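HemO (Neisseria meningitidis, PDB 1J77) binds heme and, as a heme oxygenase, probably opens the porphyrin ring oxidatively. Local coordinates at residues L131-N134 with G135-A139; R154-V157 with E158-A162; V37-E40 with N41-F45. One frame throughout, in Å; residues are numbered along the deposited sequence. Where two conformers were deposited one is given.

Contact 1: L131-N134 with G135-A139; sequences LDYN and GEHGA
Asn134 and His137 face each other across a type I beta turn, and their backbones form a single antiparallel hydrogen-bonded bridge. His137 N donates to Asn134 O at 3.1 Å with a fairly straight bond, 160° at the hydrogen. The return bond from Asn134 N to His137 O is weak because it is strongly bent. Asn134 O also takes a second donor, Ala139 N, at 3.0 Å. The two donors reach this oxygen from opposite faces of its carbonyl plane, and His137 N stands well above that plane.

The Asn134 side chain folds over the turn it starts. Its CG sits between the backbone N and the carbonyl carbon (chi1 47°), which brings OD1 back over the next residues. OD1 accepts from Glu136 N at 3.0 Å, in the carbonyl plane and on a lone pair. This is an Asx turn laid over the first half of the beta turn, and it ties the side chain to the turn backbone. The turn lies in the loop between helix 122-129 and helix 149-162, just past the Schellman motif at Asp132 that ends the first of these helices.

Tyr133 meets His137 O and the two residues that follow the turn, Gly138 and Ala139. Its CA makes a CA-H...O contact of 3.3 Å with His137 O. Its CB packs against Ala139 CB at 4.1 Å. Gly138 takes a positive phi where its CA passes the Tyr133 ring obliquely. Gly138 N is hydrogen-bonded to Asp87 OD2, while Ala139 turns its methyl group onto Phe125 and Ala128 of helix 122-129.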
ATOM      1  N   LEU A 131       9.284  17.078  -8.129  1.00 31.95           N
ATOM      2  CA  LEU A 131      10.483  17.201  -7.309  1.00 32.21           C
ATOM      3  C   LEU A 131      11.722  16.651  -8.007  1.00 33.76           C
ATOM      4  O   LEU A 131      12.791  16.608  -7.409  1.00 33.78           O
ATOM      5  CB  LEU A 131      10.300  16.455  -5.992  1.00 32.05           C
ATOM      6  CG  LEU A 131       9.226  16.937  -5.004  1.00 30.62           C
ATOM      7  CD1 LEU A 131       9.180  16.088  -3.700  1.00 27.92           C
ATOM      8  CD2 LEU A 131       9.463  18.400  -4.664  1.00 31.46           C
ATOM      9  N   ASP A 132      11.552  16.226  -9.263  1.00 34.98           N
ATOM     10  CA  ASP A 132      12.613  15.621 -10.075  1.00 36.28           C
ATOM     11  C   ASP A 132      12.865  14.180  -9.664  1.00 36.54           C
ATOM     12  O   ASP A 132      13.887  13.600 -10.032  1.00 37.75           O
ATOM     13  CB  ASP A 132      13.917  16.433 -10.007  1.00 37.20           C
ATOM     14  CG  ASP A 132      13.792  17.789 -10.664  1.00 40.23           C
ATOM     15  OD1 ASP A 132      14.387  18.747 -10.129  1.00 44.78           O
ATOM     16  OD2 ASP A 132      13.121  17.991 -11.698  1.00 41.66           O
ATOM     17  N   TYR A 133      11.966  13.605  -8.866  1.00 35.77           N
ATOM     18  CA  TYR A 133      12.083  12.197  -8.505  1.00 35.42           C
ATOM     19  C   TYR A 133      11.280  11.335  -9.487  1.00 35.58           C
ATOM     20  O   TYR A 133      10.053  11.499  -9.606  1.00 36.06           O
ATOM     21  CB  TYR A 133      11.555  11.954  -7.096  1.00 35.09           C
ATOM     22  CG  TYR A 133      12.262  12.721  -6.008  1.00 33.99           C
ATOM     23  CD1 TYR A 133      11.560  13.231  -4.925  1.00 33.96           C
ATOM     24  CD2 TYR A 133      13.631  12.916  -6.044  1.00 34.00           C
ATOM     25  CE1 TYR A 133      12.205  13.945  -3.917  1.00 35.13           C
ATOM     26  CE2 TYR A 133      14.290  13.611  -5.022  1.00 34.20           C
ATOM     27  CZ  TYR A 133      13.579  14.139  -3.981  1.00 34.80           C
ATOM     28  OH  TYR A 133      14.257  14.832  -2.985  1.00 35.47           O
ATOM     29  N   ASN A 134      11.952  10.397 -10.153  1.00 34.99           N
ATOM     30  CA  ASN A 134      11.308   9.541 -11.146  1.00 34.64           C
ATOM     31  C   ASN A 134      11.550   8.034 -10.885  1.00 34.38           C
ATOM     32  O   ASN A 134      11.991   7.642  -9.815  1.00 33.34           O
ATOM     33  CB  ASN A 134      11.830   9.908 -12.525  1.00 35.23           C
ATOM     34  CG  ASN A 134      13.328  10.029 -12.539  1.00 36.09           C
ATOM     35  OD1 ASN A 134      14.034   9.085 -12.219  1.00 35.70           O
ATOM     36  ND2 ASN A 134      13.825  11.217 -12.852  1.00 36.49           N
ATOM     37  N   GLY A 135      11.221   7.208 -11.871  1.00 34.41           N
ATOM     38  CA  GLY A 135      11.324   5.767 -11.741  1.00 34.96           C
ATOM     39  C   GLY A 135      12.722   5.217 -11.638  1.00 35.60           C
ATOM     40  O   GLY A 135      12.900   4.015 -11.392  1.00 35.56           O
ATOM     41  N   GLU A 136      13.710   6.087 -11.801  1.00 36.23           N
ATOM     42  CA  GLU A 136      15.103   5.681 -11.687  1.00 36.49           C
ATOM     43  C   GLU A 136      15.786   6.306 -10.490  1.00 35.36           C
ATOM     44  O   GLU A 136      16.943   5.983 -10.223  1.00 36.57           O
ATOM     45  CB  GLU A 136      15.910   6.069 -12.947  1.00 37.61           C
ATOM     46  CG  GLU A 136      15.220   5.778 -14.271  1.00 40.25           C
ATOM     47  CD  GLU A 136      15.132   4.304 -14.633  1.00 43.15           C
ATOM     48  OE1 GLU A 136      15.864   3.465 -14.057  1.00 45.12           O
ATOM     49  OE2 GLU A 136      14.314   3.979 -15.529  1.00 46.30           O
ATOM     50  N   HIS A 137      15.105   7.216  -9.789  1.00 33.58           N
ATOM     51  CA  HIS A 137      15.724   7.937  -8.679  1.00 32.68           C
ATOM     52  C   HIS A 137      14.647   8.546  -7.789  1.00 31.15           C
ATOM     53  O   HIS A 137      13.899   9.396  -8.251  1.00 30.44           O
ATOM     54  CB  HIS A 137      16.598   9.054  -9.253  1.00 33.10           C
ATOM     55  CG  HIS A 137      17.311   9.857  -8.219  1.00 34.58           C
ATOM     56  ND1 HIS A 137      18.398   9.377  -7.521  1.00 36.65           N
ATOM     57  CD2 HIS A 137      17.084  11.109  -7.755  1.00 34.41           C
ATOM     58  CE1 HIS A 137      18.812  10.305  -6.674  1.00 34.97           C
ATOM     59  NE2 HIS A 137      18.029  11.359  -6.792  1.00 35.54           N
ATOM     60  N   GLY A 138      14.542   8.078  -6.546  1.00 29.04           N
ATOM     61  CA  GLY A 138      13.571   8.624  -5.587  1.00 28.67           C
ATOM     62  C   GLY A 138      12.121   8.193  -5.664  1.00 27.41           C
ATOM     63  O   GLY A 138      11.451   8.185  -4.635  1.00 26.77           O
ATOM     64  N   ALA A 139      11.635   7.804  -6.834  1.00 26.52           N
ATOM     65  CA  ALA A 139      10.222   7.386  -6.998  1.00 25.34           C
ATOM     66  C   ALA A 139      10.062   6.028  -7.724  1.00 25.93           C
ATOM     67  O   ALA A 139       9.086   5.762  -8.425  1.00 26.13           O
ATOM     68  CB  ALA A 139       9.405   8.499  -7.682  1.00 25.57           C
TER

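Contact 2: R154-V157 with E158-A162; sequences RAFV and EHLNA
Leu160 reaches back along one turn of helix to the Phe156 ring. Its CB is 3.7 Å from Val157 O and slightly farther from Phe156 O. CG comes next and already touches the ring, 3.6 Å from Phe156 CE2. From there the side chain branches. Leu160 CD1 makes the closest approach, 3.4 Å from Phe156 CE2, and it also meets CD2 of the same ring. Leu160 CD2 lies 4.0 Å from Phe156 CE2 and a little farther from its CZ. Both methyls thus bear on the same part of the aromatic ring, with CD1 meeting it obliquely. Phe156 helps by holding its CG anti to the backbone N (chi1 -173°), which swings the ring along the helix to Leu160.

This is i to i+4 packing on helix 149-162, and the backbone bonds beneath it have the same spacing. Leu160 N donates to Phe156 O at 2.9 Å, and Asn161 N likewise to Val157 O. The buried pair lies on the inner side of the helix. Phe156 also touches Leu111 and Glu115 of helix 104-119. The Leu160 side chain comes within about 4 Å of that of Tyr112, a heme-binding residue.

Val157 and Asn161 lie side by side and point the same way. Both pack on Ala12 of helix 11-32. The Val157 side chain is about 6 Å from the bound heme. On another side of the helix, His159 runs past the carbonyl of Ala155, with ND1 3.5 Å from Ala155 O. Glu158 CG, beside the backbone N (chi1 -65°), comes close to Arg154 O.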
ATOM      1  N   ARG A 154      -5.994  -5.791 -13.343  1.00 32.42           N
ATOM      2  CA  ARG A 154      -7.056  -6.671 -13.816  1.00 32.94           C
ATOM      3  C   ARG A 154      -6.606  -8.143 -13.738  1.00 31.96           C
ATOM      4  O   ARG A 154      -7.360  -9.010 -13.322  1.00 31.15           O
ATOM      5  CB  ARG A 154      -7.443  -6.247 -15.238  1.00 34.12           C
ATOM      6  CG  ARG A 154      -7.987  -4.817 -15.259  1.00 35.88           C
ATOM      7  CD  ARG A 154      -8.550  -4.326 -16.604  1.00 38.02           C
ATOM      8  NE  ARG A 154      -8.092  -2.958 -16.855  1.00 40.03           N
ATOM      9  CZ  ARG A 154      -7.261  -2.615 -17.831  1.00 40.95           C
ATOM     10  NH1 ARG A 154      -6.840  -3.515 -18.702  1.00 41.79           N
ATOM     11  NH2 ARG A 154      -6.870  -1.351 -17.973  1.00 43.28           N
ATOM     12  N   ALA A 155      -5.354  -8.410 -14.073  1.00 31.77           N
ATOM     13  CA  ALA A 155      -4.831  -9.786 -13.972  1.00 32.53           C
ATOM     14  C   ALA A 155      -4.854 -10.220 -12.518  1.00 32.52           C
ATOM     15  O   ALA A 155      -5.394 -11.282 -12.158  1.00 33.13           O
ATOM     16  CB  ALA A 155      -3.423  -9.857 -14.512  1.00 32.71           C
ATOM     17  N   PHE A 156      -4.313  -9.354 -11.658  1.00 32.45           N
ATOM     18  CA  PHE A 156      -4.263  -9.647 -10.259  1.00 31.62           C
ATOM     19  C   PHE A 156      -5.663  -9.919  -9.752  1.00 31.32           C
ATOM     20  O   PHE A 156      -5.914 -10.882  -9.013  1.00 31.81           O
ATOM     21  CB  PHE A 156      -3.679  -8.440  -9.504  1.00 31.68           C
ATOM     22  CG  PHE A 156      -3.443  -8.708  -8.056  1.00 31.91           C
ATOM     23  CD1 PHE A 156      -2.374  -9.505  -7.658  1.00 31.69           C
ATOM     24  CD2 PHE A 156      -4.297  -8.195  -7.087  1.00 32.23           C
ATOM     25  CE1 PHE A 156      -2.173  -9.758  -6.344  1.00 31.26           C
ATOM     26  CE2 PHE A 156      -4.078  -8.456  -5.758  1.00 33.01           C
ATOM     27  CZ  PHE A 156      -3.038  -9.244  -5.386  1.00 32.35           C
ATOM     28  N   VAL A 157      -6.592  -9.047 -10.140  1.00 30.99           N
ATOM     29  CA  VAL A 157      -7.975  -9.181  -9.773  1.00 31.62           C
ATOM     30  C   VAL A 157      -8.553 -10.555 -10.153  1.00 32.08           C
ATOM     31  O   VAL A 157      -9.334 -11.129  -9.408  1.00 31.57           O
ATOM     32  CB  VAL A 157      -8.836  -8.037 -10.356  1.00 31.48           C
ATOM     33  CG1 VAL A 157     -10.304  -8.327 -10.161  1.00 32.10           C
ATOM     34  CG2 VAL A 157      -8.506  -6.741  -9.613  1.00 32.31           C
ATOM     35  N   GLU A 158      -8.145 -11.097 -11.285  1.00 33.44           N
ATOM     36  CA  GLU A 158      -8.631 -12.409 -11.684  1.00 34.45           C
ATOM     37  C   GLU A 158      -8.205 -13.460 -10.673  1.00 34.24           C
ATOM     38  O   GLU A 158      -9.029 -14.238 -10.168  1.00 33.18           O
ATOM     39  CB  GLU A 158      -8.107 -12.759 -13.070  1.00 35.67           C
ATOM     40  CG  GLU A 158      -8.623 -11.857 -14.172  1.00 39.43           C
ATOM     41  CD  GLU A 158     -10.073 -12.124 -14.559  1.00 43.52           C
ATOM     42  OE1 GLU A 158     -10.865 -12.600 -13.719  1.00 46.00           O
ATOM     43  OE2 GLU A 158     -10.442 -11.842 -15.722  1.00 47.85           O
ATOM     44  N   HIS A 159      -6.912 -13.447 -10.346  1.00 34.14           N
ATOM     45  CA  HIS A 159      -6.343 -14.402  -9.395  1.00 33.96           C
ATOM     46  C   HIS A 159      -6.996 -14.297  -8.029  1.00 33.08           C
ATOM     47  O   HIS A 159      -7.231 -15.309  -7.367  1.00 32.54           O
ATOM     48  CB  HIS A 159      -4.832 -14.207  -9.274  1.00 34.97           C
ATOM     49  CG  HIS A 159      -4.062 -14.559 -10.510  1.00 37.28           C
ATOM     50  ND1 HIS A 159      -3.107 -13.724 -11.052  1.00 39.65           N
ATOM     51  CD2 HIS A 159      -4.087 -15.659 -11.302  1.00 39.75           C
ATOM     52  CE1 HIS A 159      -2.583 -14.290 -12.122  1.00 40.04           C
ATOM     53  NE2 HIS A 159      -3.169 -15.460 -12.306  1.00 39.75           N
ATOM     54  N   LEU A 160      -7.280 -13.067  -7.586  1.00 31.99           N
ATOM     55  CA  LEU A 160      -7.944 -12.881  -6.303  1.00 31.99           C
ATOM     56  C   LEU A 160      -9.327 -13.541  -6.283  1.00 31.18           C
ATOM     57  O   LEU A 160      -9.680 -14.269  -5.352  1.00 29.96           O
ATOM     58  CB  LEU A 160      -8.078 -11.384  -5.966  1.00 32.91           C
ATOM     59  CG  LEU A 160      -6.885 -10.655  -5.374  1.00 33.70           C
ATOM     60  CD1 LEU A 160      -7.338  -9.236  -5.005  1.00 33.99           C
ATOM     61  CD2 LEU A 160      -6.329 -11.389  -4.166  1.00 33.36           C
ATOM     62  N   ASN A 161     -10.124 -13.269  -7.311  1.00 30.87           N
ATOM     63  CA  ASN A 161     -11.449 -13.847  -7.421  1.00 31.43           C
ATOM     64  C   ASN A 161     -11.393 -15.374  -7.546  1.00 31.40           C
ATOM     65  O   ASN A 161     -12.220 -16.093  -6.968  1.00 30.85           O
ATOM     66  CB  ASN A 161     -12.132 -13.242  -8.642  1.00 31.86           C
ATOM     67  CG  ASN A 161     -12.440 -11.794  -8.445  1.00 33.87           C
ATOM     68  OD1 ASN A 161     -12.336 -10.985  -9.372  1.00 37.83           O
ATOM     69  ND2 ASN A 161     -12.839 -11.458  -7.233  1.00 32.28           N
ATOM     70  N   ALA A 162     -10.378 -15.837  -8.245  1.00 31.87           N
ATOM     71  CA  ALA A 162     -10.206 -17.280  -8.489  1.00 32.17           C
ATOM     72  C   ALA A 162      -9.765 -18.057  -7.252  1.00 32.85           C
ATOM     73  O   ALA A 162      -9.762 -19.292  -7.282  1.00 32.53           O
ATOM     74  CB  ALA A 162      -9.254 -17.508  -9.622  1.00 32.68           C
TER

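Contact 3: V37-E40 with N41-F45; sequences VSKE and NYIKF
Ser38 caps helix 39-60 with its hydroxyl. Ser38 OG accepts from Asn41 N at 3.0 Å, and the bond is nearly straight at 171°. The OG lies between the backbone N and the carbonyl carbon (chi1 68°), which turns it to the first turn of the helix. This is the N-cap bond, in which a side chain accepts from a first-turn N-H. Regular helix bonds follow: Tyr42 N to Ser38 O and Ile43 N to Lys39 O, each 2.9 Å.

The charged pair is looser. Glu40 and Lys44 both extend beyond CG, and Glu40 OE2 lies 3.9 Å from Lys44 NZ. Lys44 has two conformers, so this long salt bridge is doubtful.

Van der Waals contacts with polar groups complete the turn. Val37 CG1 packs on the Asn41 amide, 3.6 Å from Asn41 ND2, and that nitrogen donates to Gln34 O, a residue of the preceding loop. Ile43 CG1 lies close to Lys39 O.

The inner side of the helix carries Tyr42 and Phe45 to helix 122-129, where they touch Ala128 and Leu124. Phe45 and Lys44 also reach helix 167-192, at Tyr184 and Phe192.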
ATOM      1  N   VAL A  37       6.075  18.709   0.077  1.00 25.16           N
ATOM      2  CA  VAL A  37       6.423  20.125   0.413  1.00 25.80           C
ATOM      3  C   VAL A  37       7.927  20.372   0.560  1.00 26.99           C
ATOM      4  O   VAL A  37       8.449  21.527   0.521  1.00 27.95           O
ATOM      5  CB  VAL A  37       5.647  20.608   1.669  1.00 24.95           C
ATOM      6  CG1 VAL A  37       6.286  20.203   2.939  1.00 24.53           C
ATOM      7  CG2 VAL A  37       5.486  22.163   1.649  1.00 25.31           C
ATOM      8  N   SER A  38       8.662  19.291   0.634  1.00 27.52           N
ATOM      9  CA  SER A  38      10.074  19.390   0.856  1.00 27.88           C
ATOM     10  C   SER A  38      10.670  18.012   0.796  1.00 28.44           C
ATOM     11  O   SER A  38       9.986  17.006   1.015  1.00 27.88           O
ATOM     12  CB  SER A  38      10.380  19.967   2.228  1.00 28.42           C
ATOM     13  OG  SER A  38      10.021  19.112   3.314  1.00 29.21           O
ATOM     14  N   LYS A  39      11.977  17.978   0.592  1.00 29.30           N
ATOM     15  CA  LYS A  39      12.734  16.706   0.654  1.00 28.98           C
ATOM     16  C   LYS A  39      12.522  16.043   2.043  1.00 28.36           C
ATOM     17  O   LYS A  39      12.380  14.792   2.159  1.00 27.82           O
ATOM     18  CB  LYS A  39      14.235  17.007   0.452  1.00 30.13           C
ATOM     19  CG  LYS A  39      15.092  15.761   0.148  1.00 32.32           C
ATOM     20  CD  LYS A  39      16.571  16.019   0.531  1.00 36.19           C
ATOM     21  CE  LYS A  39      17.520  15.480  -0.526  1.00 40.08           C
ATOM     22  NZ  LYS A  39      18.978  15.475  -0.089  1.00 40.94           N
ATOM     23  N   GLU A  40      12.528  16.839   3.103  1.00 27.67           N
ATOM     24  CA  GLU A  40      12.352  16.343   4.453  1.00 27.93           C
ATOM     25  C   GLU A  40      11.000  15.620   4.611  1.00 26.21           C
ATOM     26  O   GLU A  40      10.920  14.509   5.107  1.00 25.78           O
ATOM     27  CB  GLU A  40      12.442  17.501   5.440  1.00 29.64           C
ATOM     28  CG  GLU A  40      12.126  17.124   6.872  1.00 33.25           C
ATOM     29  CD  GLU A  40      12.075  18.300   7.836  1.00 38.79           C
ATOM     30  OE1 GLU A  40      12.298  19.481   7.418  1.00 43.30           O
ATOM     31  OE2 GLU A  40      11.811  18.036   9.034  1.00 40.74           O
ATOM     32  N   ASN A  41       9.936  16.252   4.156  1.00 24.50           N
ATOM     33  CA  ASN A  41       8.643  15.585   4.205  1.00 23.18           C
ATOM     34  C   ASN A  41       8.558  14.366   3.258  1.00 23.67           C
ATOM     35  O   ASN A  41       7.845  13.394   3.587  1.00 23.02           O
ATOM     36  CB  ASN A  41       7.510  16.580   3.970  1.00 23.53           C
ATOM     37  CG  ASN A  41       7.024  17.197   5.248  1.00 23.92           C
ATOM     38  OD1 ASN A  41       7.745  17.297   6.244  1.00 26.41           O
ATOM     39  ND2 ASN A  41       5.742  17.554   5.254  1.00 27.56           N
ATOM     40  N   TYR A  42       9.222  14.403   2.113  1.00 22.03           N
ATOM     41  CA  TYR A  42       9.187  13.255   1.185  1.00 22.25           C
ATOM     42  C   TYR A  42       9.876  12.084   1.853  1.00 22.12           C
ATOM     43  O   TYR A  42       9.455  10.911   1.669  1.00 21.55           O
ATOM     44  CB  TYR A  42       9.842  13.540  -0.181  1.00 23.44           C
ATOM     45  CG  TYR A  42       9.633  12.443  -1.191  1.00 23.35           C
ATOM     46  CD1 TYR A  42       8.380  12.158  -1.700  1.00 25.82           C
ATOM     47  CD2 TYR A  42      10.705  11.662  -1.655  1.00 22.30           C
ATOM     48  CE1 TYR A  42       8.187  11.169  -2.648  1.00 25.14           C
ATOM     49  CE2 TYR A  42      10.522  10.706  -2.589  1.00 23.98           C
ATOM     50  CZ  TYR A  42       9.279  10.432  -3.081  1.00 24.66           C
ATOM     51  OH  TYR A  42       9.092   9.414  -3.965  1.00 25.64           O
ATOM     52  N   ILE A  43      10.912  12.355   2.635  1.00 23.04           N
ATOM     53  CA  ILE A  43      11.608  11.268   3.335  1.00 22.82           C
ATOM     54  C   ILE A  43      10.671  10.668   4.378  1.00 21.76           C
ATOM     55  O   ILE A  43      10.632   9.443   4.562  1.00 20.66           O
ATOM     56  CB  ILE A  43      12.962  11.769   3.918  1.00 24.47           C
ATOM     57  CG1 ILE A  43      13.986  11.858   2.788  1.00 25.27           C
ATOM     58  CG2 ILE A  43      13.409  10.859   4.998  1.00 24.56           C
ATOM     59  CD1 ILE A  43      15.254  12.642   3.114  1.00 25.80           C
ATOM     60  N   LYS A  44       9.879  11.493   5.028  1.00 21.73           N
ATOM     61  CA  LYS A  44       8.879  10.981   5.969  1.00 21.40           C
ATOM     62  C   LYS A  44       7.901  10.052   5.263  1.00 20.90           C
ATOM     63  O   LYS A  44       7.517   8.993   5.805  1.00 21.58           O
ATOM     64  CB  LYS A  44       8.129  12.145   6.596  0.60 21.45           C
ATOM     65  CG  LYS A  44       9.044  13.364   6.928  0.60 23.90           C
ATOM     66  CD  LYS A  44       8.250  14.446   7.668  0.60 25.98           C
ATOM     67  CE  LYS A  44       9.102  15.540   8.220  0.60 26.19           C
ATOM     68  NZ  LYS A  44       8.430  16.100   9.405  0.60 28.07           N
ATOM     69  N   PHE A  45       7.524  10.416   4.070  1.00 19.81           N
ATOM     70  CA  PHE A  45       6.634   9.625   3.265  1.00 19.87           C
ATOM     71  C   PHE A  45       7.302   8.306   2.910  1.00 19.57           C
ATOM     72  O   PHE A  45       6.690   7.258   2.964  1.00 20.28           O
ATOM     73  CB  PHE A  45       6.224  10.384   2.012  1.00 19.91           C
ATOM     74  CG  PHE A  45       5.336   9.630   1.129  1.00 20.63           C
ATOM     75  CD1 PHE A  45       4.068   9.336   1.562  1.00 22.27           C
ATOM     76  CD2 PHE A  45       5.752   9.181  -0.125  1.00 21.43           C
ATOM     77  CE1 PHE A  45       3.236   8.578   0.790  1.00 22.63           C
ATOM     78  CE2 PHE A  45       4.896   8.435  -0.915  1.00 23.27           C
ATOM     79  CZ  PHE A  45       3.633   8.180  -0.461  1.00 21.62           C
TER

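Along the chain contact 3 comes first, then contact 1, then contact 2. All three belong to one all-helical heme oxygenase fold. Contacts 1 and 3 are neighbours, with centres 13 Å apart. They meet where Tyr42 OH lies 2.7 Å from Gly138 O, a probable hydrogen bond, and where the Tyr42 and Tyr133 rings stack. Together they hold the loop after helix 122-129 to the start of helix 39-60, away from the heme. Contact 2 stands apart on helix 149-162. Its centre is 30 Å from contact 1 and 34 Å from contact 3, which lies across the chain's centre. Contact 2 comes nearest to the heme, beside the pocket residue Tyr112.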